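Local coordinates for L-threonine dehydrogenase (Flavobacterium frigidimaris, PDB 2YY7), which binds NAD and probably catalyses the NAD-dependent oxidation of L-threonine at its 3-hydroxyl, as a UDP-galactose 4-epimerase-like member of the short-chain dehydrogenase-reductase superfamily, at residues Pro87-Ala90 against Trp91-Met95; Val101-Leu104 against Ala105-Lys108; Ala120-Gly123 against Pro124-Lys128. All coordinates share one frame; numbering follows the deposited sequence.

Contact 1. Residues Pro87-Ala90 against Trp91-Met95; sequences PAFA and WDLNM
Phe-89 and Leu-93, one helical turn apart, make the apolar side-chain contact of this short helical stretch: CE1 of the phenyl ring lies 4.0 Å from Leu-93 CB and 4.1 Å from Leu-93 CD2. Both residues carry CG anti to the backbone N (chi1 -172° in Phe-89), and the ring approaches the leucine at a slant. Beneath them Leu-93 N donates to Phe-89 O over 2.9 Å in an almost straight bond. The same i to i+4 pattern joins Trp-91 N to Pro-87 O, Asp-92 N to Ala-88 O and Asn-94 N to Ala-90 O, so each carbonyl of 87-90 is taken up by the next turn.

Asn-94 folds back over this backbone: with chi1 at -65°, its CG comes within 3.1 Å of Ala-90 O. Its amide is fixed from outside, OD1 accepting from Leu-78 N and ND2 bonding to Ser-146 OG, and Asp-92 OD1 is held by Asn-96 ND2. On another side of the helix, Met-95 CG sits 3.5 Å above the centre of the Trp-91 ring, a methionine CH-pi contact. That indole also meets Trp-153 and Phe-99 of the second subunit edge-to-face and packs on its counterpart Trp-91 there. One turn thus serves two surfaces, for Leu-93 touches the bound NAD while Trp-91 belongs to the dimer interface. This is the start of helix 87-106 in an NAD-binding Rossmann fold, next to the cofactor pocket.

Contact 2. Residues Val101-Leu104 against Ala105-Lys108; sequences VLNL and AKAK
Lys-106 and Asn-103 form the looser side of this helix end. The two side chains run next to each other in the same direction, and Asn-103 ND2 comes no nearer to the lysine side chain than 3.9 Å, at CD. The lysine starts with CG anti to the backbone N (chi1 178°) and stays extended until it bends at chi4. Its ammonium group turns to other partners: a cation-pi contact with Tyr-161, and a hydrogen bond from NZ to a polyether that probably came from the crystallisation liquor. Ala-107 and Lys-108 are likewise exposed.

The opposite character is found at Ala-105 and Leu-104. The methyl of Ala-105 lies 3.4 Å from Leu-102 O and is pressed against Ile-113 of strand 112-118, which Val-101 and Leu-102 also touch. Leu-104 reaches Phe-57 and Ile-60 of helix 57-66. In the Rossmann fold this is helix-on-sheet packing: the last turns of helix 87-106 lie against the parallel sheet just before the chain enters strand 112-118, completing the link from strand 71-74 to its parallel neighbour.

Regular backbone bonds persist up to the end. Ala-105 N donates to Val-101 O, Lys-106 N to Leu-102 O over 2.9 Å, and Ala-107 N to Asn-103 O, the last with an N-H...O angle of 147°. Lys-108 then breaks the pattern with a positive phi of 68°, the turn of a Schellman motif, and its N bonds to Ala-105 O at 3.0 Å. From Lys-108 the side chain leaves CA pointing away from residues 101-104, whereas Leu-104 and Ala-105 pack on Ile-110 in the loop that follows.

Contact 3. Residues Ala120-Gly123 against Pro124-Lys128; sequences AVFG and PTTPK
Phe-122 and Thr-126 set their side chains at about a right angle, the threonine methyl meeting the phenyl ring obliquely with CG2 3.6 Å from Phe-122 CD1. One torsion places both branches of the threonine: with chi1 at -61° OG1 stands beside the backbone N and CG2 falls anti to it, which brings the methyl to the ring and the hydroxyl to Gly-123. One face of the phenyl ring is met by Val-121 CG2, 4.0 Å above its centre.

Gly-123 N donates to Thr-126 OG1 over 3.0 Å in a nearly straight bond, and OG1 is also bonded to Ile-136 O. In return Thr-126 N donates to Gly-123 O at 2.9 Å, from well above the carbonyl plane. This closes a type I beta turn, Gly-123 to Thr-126, with Pro-124 and Thr-125 at its corners, in the long loop between strand 112-118 and helix 142-161 of the Rossmann fold.

A water lies 2.6 Å from Gly-123 O and accepts from Lys-128 NZ at 2.7 Å, tying the lysine's end back to the turn. Lys-128 NZ also bonds to Asp-277 O, while Thr-125 packs on Tyr-134 of the second subunit.

Overall arrangement
Along the chain the three contacts follow one another in series, all within the NAD-binding family region. Contact 1 lies at the start of helix 87-106 and contact 2 at its end, running on into the turn that follows, with centres about 20 Å apart, so the same element carries the cofactor-side and dimer-side residues at its start and the sheet-packed turn at its end. Strand 112-118 comes next and leads into contact 3, whose centre is about 21 Å from that of contact 1 and about 31 Å from that of contact 2. None of the three touches another. Helix 142-161 bridges them, since it packs against residues of all three and also carries Lys-147, which binds NAD.

Contact 1. Residues Pro87-Ala90 against Trp91-Met95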
ATOM      1  N   PRO A  87      -6.201 -14.565   3.573  1.00 16.16           N
ATOM      2  CA  PRO A  87      -5.972 -13.217   3.043  1.00 15.92           C
ATOM      3  C   PRO A  87      -7.069 -12.210   3.367  1.00 15.23           C
ATOM      4  O   PRO A  87      -6.792 -11.101   3.822  1.00 14.73           O
ATOM      5  CB  PRO A  87      -5.849 -13.454   1.534  1.00 16.26           C
ATOM      6  CG  PRO A  87      -5.317 -14.845   1.447  1.00 16.23           C
ATOM      7  CD  PRO A  87      -6.149 -15.558   2.485  1.00 16.03           C
ATOM      8  N   ALA A  88      -8.315 -12.598   3.109  1.00 15.39           N
ATOM      9  CA  ALA A  88      -9.460 -11.728   3.353  1.00 14.84           C
ATOM     10  C   ALA A  88      -9.549 -11.268   4.804  1.00 15.16           C
ATOM     11  O   ALA A  88      -9.649 -10.070   5.078  1.00 13.90           O
ATOM     12  CB  ALA A  88     -10.760 -12.442   2.950  1.00 15.93           C
ATOM     13  N   PHE A  89      -9.514 -12.214   5.737  1.00 15.33           N
ATOM     14  CA  PHE A  89      -9.613 -11.862   7.147  1.00 15.59           C
ATOM     15  C   PHE A  89      -8.410 -11.056   7.632  1.00 14.15           C
ATOM     16  O   PHE A  89      -8.563 -10.118   8.410  1.00 14.01           O
ATOM     17  CB  PHE A  89      -9.780 -13.119   8.006  1.00 16.36           C
ATOM     18  CG  PHE A  89     -10.084 -12.819   9.447  1.00 19.19           C
ATOM     19  CD1 PHE A  89      -9.067 -12.496  10.335  1.00 17.77           C
ATOM     20  CD2 PHE A  89     -11.397 -12.793   9.899  1.00 23.50           C
ATOM     21  CE1 PHE A  89      -9.354 -12.142  11.654  1.00 22.84           C
ATOM     22  CE2 PHE A  89     -11.696 -12.442  11.216  1.00 24.97           C
ATOM     23  CZ  PHE A  89     -10.670 -12.115  12.093  1.00 21.20           C
ATOM     24  N   ALA A  90      -7.216 -11.416   7.165  1.00 12.37           N
ATOM     25  CA  ALA A  90      -6.002 -10.710   7.558  1.00 11.39           C
ATOM     26  C   ALA A  90      -6.076  -9.245   7.133  1.00 10.38           C
ATOM     27  O   ALA A  90      -5.781  -8.340   7.921  1.00 10.39           O
ATOM     28  CB  ALA A  90      -4.784 -11.377   6.932  1.00 11.48           C
ATOM     29  N   TRP A  91      -6.456  -9.012   5.881  1.00  9.93           N
ATOM     30  CA  TRP A  91      -6.569  -7.651   5.373  1.00 10.09           C
ATOM     31  C   TRP A  91      -7.588  -6.877   6.211  1.00 11.47           C
ATOM     32  O   TRP A  91      -7.329  -5.754   6.646  1.00 11.82           O
ATOM     33  CB  TRP A  91      -6.985  -7.675   3.894  1.00  9.39           C
ATOM     34  CG  TRP A  91      -7.246  -6.313   3.281  1.00 10.47           C
ATOM     35  CD1 TRP A  91      -8.466  -5.763   2.995  1.00  9.98           C
ATOM     36  CD2 TRP A  91      -6.267  -5.340   2.886  1.00  8.67           C
ATOM     37  NE1 TRP A  91      -8.307  -4.510   2.447  1.00 10.61           N
ATOM     38  CE2 TRP A  91      -6.968  -4.226   2.368  1.00 10.56           C
ATOM     39  CE3 TRP A  91      -4.867  -5.301   2.919  1.00  9.37           C
ATOM     40  CZ2 TRP A  91      -6.315  -3.082   1.888  1.00  8.49           C
ATOM     41  CZ3 TRP A  91      -4.216  -4.161   2.440  1.00  9.18           C
ATOM     42  CH2 TRP A  91      -4.941  -3.071   1.933  1.00  9.32           C
ATOM     43  N   ASP A  92      -8.733  -7.504   6.458  1.00 11.63           N
ATOM     44  CA  ASP A  92      -9.806  -6.895   7.237  1.00 13.47           C
ATOM     45  C   ASP A  92      -9.330  -6.463   8.623  1.00 12.78           C
ATOM     46  O   ASP A  92      -9.451  -5.294   8.987  1.00 12.33           O
ATOM     47  CB  ASP A  92     -10.976  -7.881   7.347  1.00 14.37           C
ATOM     48  CG  ASP A  92     -12.203  -7.278   8.023  1.00 20.04           C
ATOM     49  OD1 ASP A  92     -12.292  -6.037   8.127  1.00 23.68           O
ATOM     50  OD2 ASP A  92     -13.095  -8.053   8.439  1.00 23.79           O
ATOM     51  N   LEU A  93      -8.785  -7.405   9.392  1.00 11.68           N
ATOM     52  CA  LEU A  93      -8.292  -7.117  10.741  1.00 10.97           C
ATOM     53  C   LEU A  93      -7.129  -6.125  10.784  1.00  9.86           C
ATOM     54  O   LEU A  93      -7.181  -5.120  11.495  1.00 10.16           O
ATOM     55  CB  LEU A  93      -7.846  -8.410  11.434  1.00 10.66           C
ATOM     56  CG  LEU A  93      -7.127  -8.220  12.775  1.00 12.19           C
ATOM     57  CD1 LEU A  93      -8.106  -7.666  13.801  1.00 13.89           C
ATOM     58  CD2 LEU A  93      -6.557  -9.551  13.256  1.00 11.09           C
ATOM     59  N   ASN A  94      -6.074  -6.423  10.035  1.00  7.23           N
ATOM     60  CA  ASN A  94      -4.892  -5.574  10.028  1.00  8.33           C
ATOM     61  C   ASN A  94      -5.167  -4.124   9.632  1.00  8.07           C
ATOM     62  O   ASN A  94      -4.606  -3.205  10.229  1.00  7.44           O
ATOM     63  CB  ASN A  94      -3.821  -6.181   9.114  1.00  8.48           C
ATOM     64  CG  ASN A  94      -3.298  -7.517   9.632  1.00 10.33           C
ATOM     65  OD1 ASN A  94      -3.871  -8.117  10.546  1.00 11.31           O
ATOM     66  ND2 ASN A  94      -2.212  -7.989   9.045  1.00  8.53           N
ATOM     67  N   MET A  95      -6.031  -3.912   8.640  1.00  8.45           N
ATOM     68  CA  MET A  95      -6.336  -2.554   8.198  1.00  8.96           C
ATOM     69  C   MET A  95      -7.390  -1.829   9.025  1.00  9.44           C
ATOM     70  O   MET A  95      -7.174  -0.694   9.459  1.00  9.96           O
ATOM     71  CB  MET A  95      -6.791  -2.545   6.728  1.00  9.16           C
ATOM     72  CG  MET A  95      -5.720  -2.940   5.714  1.00  6.82           C
ATOM     73  SD  MET A  95      -4.156  -2.050   5.934  1.00 10.57           S
ATOM     74  CE  MET A  95      -4.636  -0.339   5.594  1.00  6.47           C
TER

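Contact 2. Residues Val101-Leu104 against Ala105-Lys108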
ATOM      1  N   VAL A 101      -8.264   2.834  15.524  1.00  8.99           N
ATOM      2  CA  VAL A 101      -7.361   3.506  16.457  1.00  9.87           C
ATOM      3  C   VAL A 101      -6.921   4.871  15.923  1.00 10.15           C
ATOM      4  O   VAL A 101      -6.825   5.833  16.681  1.00  9.30           O
ATOM      5  CB  VAL A 101      -6.111   2.639  16.757  1.00 10.16           C
ATOM      6  CG1 VAL A 101      -5.129   3.409  17.640  1.00 10.43           C
ATOM      7  CG2 VAL A 101      -6.535   1.355  17.455  1.00  9.30           C
ATOM      8  N   LEU A 102      -6.666   4.956  14.620  1.00 10.97           N
ATOM      9  CA  LEU A 102      -6.251   6.221  14.021  1.00 11.22           C
ATOM     10  C   LEU A 102      -7.391   7.230  14.107  1.00 11.68           C
ATOM     11  O   LEU A 102      -7.160   8.411  14.376  1.00 11.85           O
ATOM     12  CB  LEU A 102      -5.826   6.025  12.557  1.00 10.16           C
ATOM     13  CG  LEU A 102      -4.478   5.345  12.276  1.00  9.38           C
ATOM     14  CD1 LEU A 102      -4.285   5.199  10.768  1.00 10.20           C
ATOM     15  CD2 LEU A 102      -3.333   6.169  12.868  1.00 10.00           C
ATOM     16  N   ASN A 103      -8.617   6.763  13.875  1.00 11.46           N
ATOM     17  CA  ASN A 103      -9.792   7.632  13.945  1.00 10.60           C
ATOM     18  C   ASN A 103     -10.036   8.106  15.383  1.00 11.12           C
ATOM     19  O   ASN A 103     -10.564   9.196  15.598  1.00 10.31           O
ATOM     20  CB  ASN A 103     -11.032   6.904  13.400  1.00 11.10           C
ATOM     21  CG  ASN A 103     -11.135   6.972  11.879  1.00 11.43           C
ATOM     22  OD1 ASN A 103     -11.769   6.122  11.245  1.00 12.15           O
ATOM     23  ND2 ASN A 103     -10.529   7.997  11.289  1.00  6.54           N
ATOM     24  N   LEU A 104      -9.657   7.297  16.369  1.00  9.70           N
ATOM     25  CA  LEU A 104      -9.832   7.711  17.760  1.00 11.22           C
ATOM     26  C   LEU A 104      -8.882   8.877  18.024  1.00 11.26           C
ATOM     27  O   LEU A 104      -9.224   9.828  18.731  1.00 12.02           O
ATOM     28  CB  LEU A 104      -9.516   6.565  18.737  1.00 10.97           C
ATOM     29  CG  LEU A 104     -10.627   5.666  19.315  1.00 14.46           C
ATOM     30  CD1 LEU A 104     -11.946   6.417  19.359  1.00 16.09           C
ATOM     31  CD2 LEU A 104     -10.771   4.406  18.500  1.00 17.22           C
ATOM     32  N   ALA A 105      -7.686   8.803  17.445  1.00 11.44           N
ATOM     33  CA  ALA A 105      -6.698   9.864  17.610  1.00 10.22           C
ATOM     34  C   ALA A 105      -7.160  11.107  16.851  1.00 11.23           C
ATOM     35  O   ALA A 105      -7.009  12.232  17.332  1.00 10.14           O
ATOM     36  CB  ALA A 105      -5.336   9.402  17.095  1.00  9.79           C
ATOM     37  N   LYS A 106      -7.725  10.898  15.667  1.00 10.83           N
ATOM     38  CA  LYS A 106      -8.229  12.003  14.848  1.00 12.47           C
ATOM     39  C   LYS A 106      -9.327  12.758  15.606  1.00 14.06           C
ATOM     40  O   LYS A 106      -9.416  13.987  15.539  1.00 14.63           O
ATOM     41  CB  LYS A 106      -8.780  11.450  13.526  1.00 12.01           C
ATOM     42  CG  LYS A 106      -9.393  12.474  12.577  1.00 11.29           C
ATOM     43  CD  LYS A 106      -9.725  11.819  11.237  1.00 12.79           C
ATOM     44  CE  LYS A 106     -10.463  12.765  10.294  1.00 16.85           C
ATOM     45  NZ  LYS A 106     -11.863  13.011  10.739  1.00 19.36           N
ATOM     46  N   ALA A 107     -10.155  12.014  16.336  1.00 14.68           N
ATOM     47  CA  ALA A 107     -11.252  12.599  17.102  1.00 16.20           C
ATOM     48  C   ALA A 107     -10.796  13.173  18.444  1.00 16.75           C
ATOM     49  O   ALA A 107     -11.610  13.687  19.210  1.00 16.88           O
ATOM     50  CB  ALA A 107     -12.343  11.548  17.329  1.00 16.98           C
ATOM     51  N   LYS A 108      -9.500  13.074  18.726  1.00 16.79           N
ATOM     52  CA  LYS A 108      -8.928  13.584  19.974  1.00 18.87           C
ATOM     53  C   LYS A 108      -9.372  12.798  21.206  1.00 18.11           C
ATOM     54  O   LYS A 108      -9.362  13.323  22.319  1.00 17.65           O
ATOM     55  CB  LYS A 108      -9.291  15.061  20.173  1.00 19.48           C
ATOM     56  CG  LYS A 108      -8.925  15.976  19.011  1.00 23.37           C
ATOM     57  CD  LYS A 108      -7.423  16.123  18.865  1.00 31.50           C
ATOM     58  CE  LYS A 108      -7.075  17.187  17.832  1.00 37.27           C
ATOM     59  NZ  LYS A 108      -5.601  17.380  17.713  1.00 41.51           N
TER

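Contact 3. Residues Ala120-Gly123 against Pro124-Lys128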
ATOM      1  N   ALA A 120       8.378  -7.178   6.737  1.00  9.83           N
ATOM      2  CA  ALA A 120       7.574  -7.796   5.687  1.00  9.39           C
ATOM      3  C   ALA A 120       7.095  -6.770   4.660  1.00  8.99           C
ATOM      4  O   ALA A 120       6.540  -7.143   3.623  1.00  9.38           O
ATOM      5  CB  ALA A 120       6.376  -8.518   6.296  1.00  8.75           C
ATOM      6  N   VAL A 121       7.296  -5.482   4.948  1.00  9.58           N
ATOM      7  CA  VAL A 121       6.893  -4.432   4.014  1.00 10.34           C
ATOM      8  C   VAL A 121       7.815  -4.411   2.791  1.00 10.71           C
ATOM      9  O   VAL A 121       7.493  -3.810   1.763  1.00 10.44           O
ATOM     10  CB  VAL A 121       6.910  -3.027   4.678  1.00 11.49           C
ATOM     11  CG1 VAL A 121       5.914  -2.985   5.825  1.00 11.91           C
ATOM     12  CG2 VAL A 121       8.311  -2.685   5.174  1.00  8.65           C
ATOM     13  N   PHE A 122       8.961  -5.074   2.905  1.00  9.62           N
ATOM     14  CA  PHE A 122       9.914  -5.131   1.805  1.00 11.27           C
ATOM     15  C   PHE A 122       9.573  -6.294   0.875  1.00  9.61           C
ATOM     16  O   PHE A 122       8.865  -7.219   1.267  1.00 10.06           O
ATOM     17  CB  PHE A 122      11.334  -5.270   2.359  1.00  9.89           C
ATOM     18  CG  PHE A 122      11.756  -4.107   3.216  1.00 12.84           C
ATOM     19  CD1 PHE A 122      11.811  -2.820   2.683  1.00 11.16           C
ATOM     20  CD2 PHE A 122      12.068  -4.288   4.561  1.00 13.86           C
ATOM     21  CE1 PHE A 122      12.169  -1.733   3.475  1.00 13.05           C
ATOM     22  CE2 PHE A 122      12.429  -3.203   5.365  1.00 13.35           C
ATOM     23  CZ  PHE A 122      12.478  -1.925   4.820  1.00 12.22           C
ATOM     24  N   GLY A 123      10.067  -6.236  -0.359  1.00 10.30           N
ATOM     25  CA  GLY A 123       9.777  -7.283  -1.319  1.00  9.98           C
ATOM     26  C   GLY A 123      10.992  -7.787  -2.077  1.00 12.17           C
ATOM     27  O   GLY A 123      12.125  -7.391  -1.773  1.00 12.25           O
ATOM     28  N   PRO A 124      10.780  -8.642  -3.093  1.00 12.11           N
ATOM     29  CA  PRO A 124      11.806  -9.256  -3.948  1.00 12.80           C
ATOM     30  C   PRO A 124      12.765  -8.267  -4.603  1.00 13.50           C
ATOM     31  O   PRO A 124      13.922  -8.593  -4.871  1.00 14.03           O
ATOM     32  CB  PRO A 124      10.982 -10.005  -5.000  1.00 13.51           C
ATOM     33  CG  PRO A 124       9.685 -10.287  -4.306  1.00 13.31           C
ATOM     34  CD  PRO A 124       9.430  -9.007  -3.563  1.00 12.75           C
ATOM     35  N   THR A 125      12.270  -7.064  -4.866  1.00 13.36           N
ATOM     36  CA  THR A 125      13.048  -6.021  -5.517  1.00 13.82           C
ATOM     37  C   THR A 125      13.759  -5.082  -4.543  1.00 13.79           C
ATOM     38  O   THR A 125      14.417  -4.126  -4.958  1.00 13.42           O
ATOM     39  CB  THR A 125      12.140  -5.193  -6.452  1.00 13.78           C
ATOM     40  OG1 THR A 125      10.944  -4.819  -5.753  1.00 14.66           O
ATOM     41  CG2 THR A 125      11.756  -6.008  -7.686  1.00 15.22           C
ATOM     42  N   THR A 126      13.627  -5.352  -3.248  1.00 12.44           N
ATOM     43  CA  THR A 126      14.262  -4.529  -2.226  1.00 12.81           C
ATOM     44  C   THR A 126      15.694  -5.010  -1.992  1.00 13.20           C
ATOM     45  O   THR A 126      15.923  -6.208  -1.852  1.00 11.76           O
ATOM     46  CB  THR A 126      13.515  -4.636  -0.885  1.00 12.80           C
ATOM     47  OG1 THR A 126      12.172  -4.165  -1.037  1.00 12.69           O
ATOM     48  CG2 THR A 126      14.219  -3.824   0.182  1.00 13.03           C
ATOM     49  N   PRO A 127      16.676  -4.083  -1.959  1.00 14.72           N
ATOM     50  CA  PRO A 127      18.076  -4.469  -1.728  1.00 15.60           C
ATOM     51  C   PRO A 127      18.113  -5.387  -0.504  1.00 16.12           C
ATOM     52  O   PRO A 127      17.477  -5.094   0.511  1.00 14.44           O
ATOM     53  CB  PRO A 127      18.760  -3.129  -1.477  1.00 16.33           C
ATOM     54  CG  PRO A 127      18.010  -2.213  -2.398  1.00 17.61           C
ATOM     55  CD  PRO A 127      16.561  -2.627  -2.165  1.00 14.63           C
ATOM     56  N   LYS A 128      18.856  -6.484  -0.589  1.00 14.83           N
ATOM     57  CA  LYS A 128      18.886  -7.444   0.507  1.00 16.43           C
ATOM     58  C   LYS A 128      19.838  -7.186   1.675  1.00 15.88           C
ATOM     59  O   LYS A 128      19.637  -7.736   2.762  1.00 15.11           O
ATOM     60  CB  LYS A 128      19.130  -8.847  -0.060  1.00 17.06           C
ATOM     61  CG  LYS A 128      18.288  -9.137  -1.303  1.00 21.51           C
ATOM     62  CD  LYS A 128      18.097 -10.621  -1.552  1.00 26.50           C
ATOM     63  CE  LYS A 128      16.913 -11.162  -0.770  1.00 28.87           C
ATOM     64  NZ  LYS A 128      15.596 -10.694  -1.309  1.00 25.98           N
TER
HETATM   65  O   HOH W   1      14.265  -8.443  -0.635  1.00 17.06           O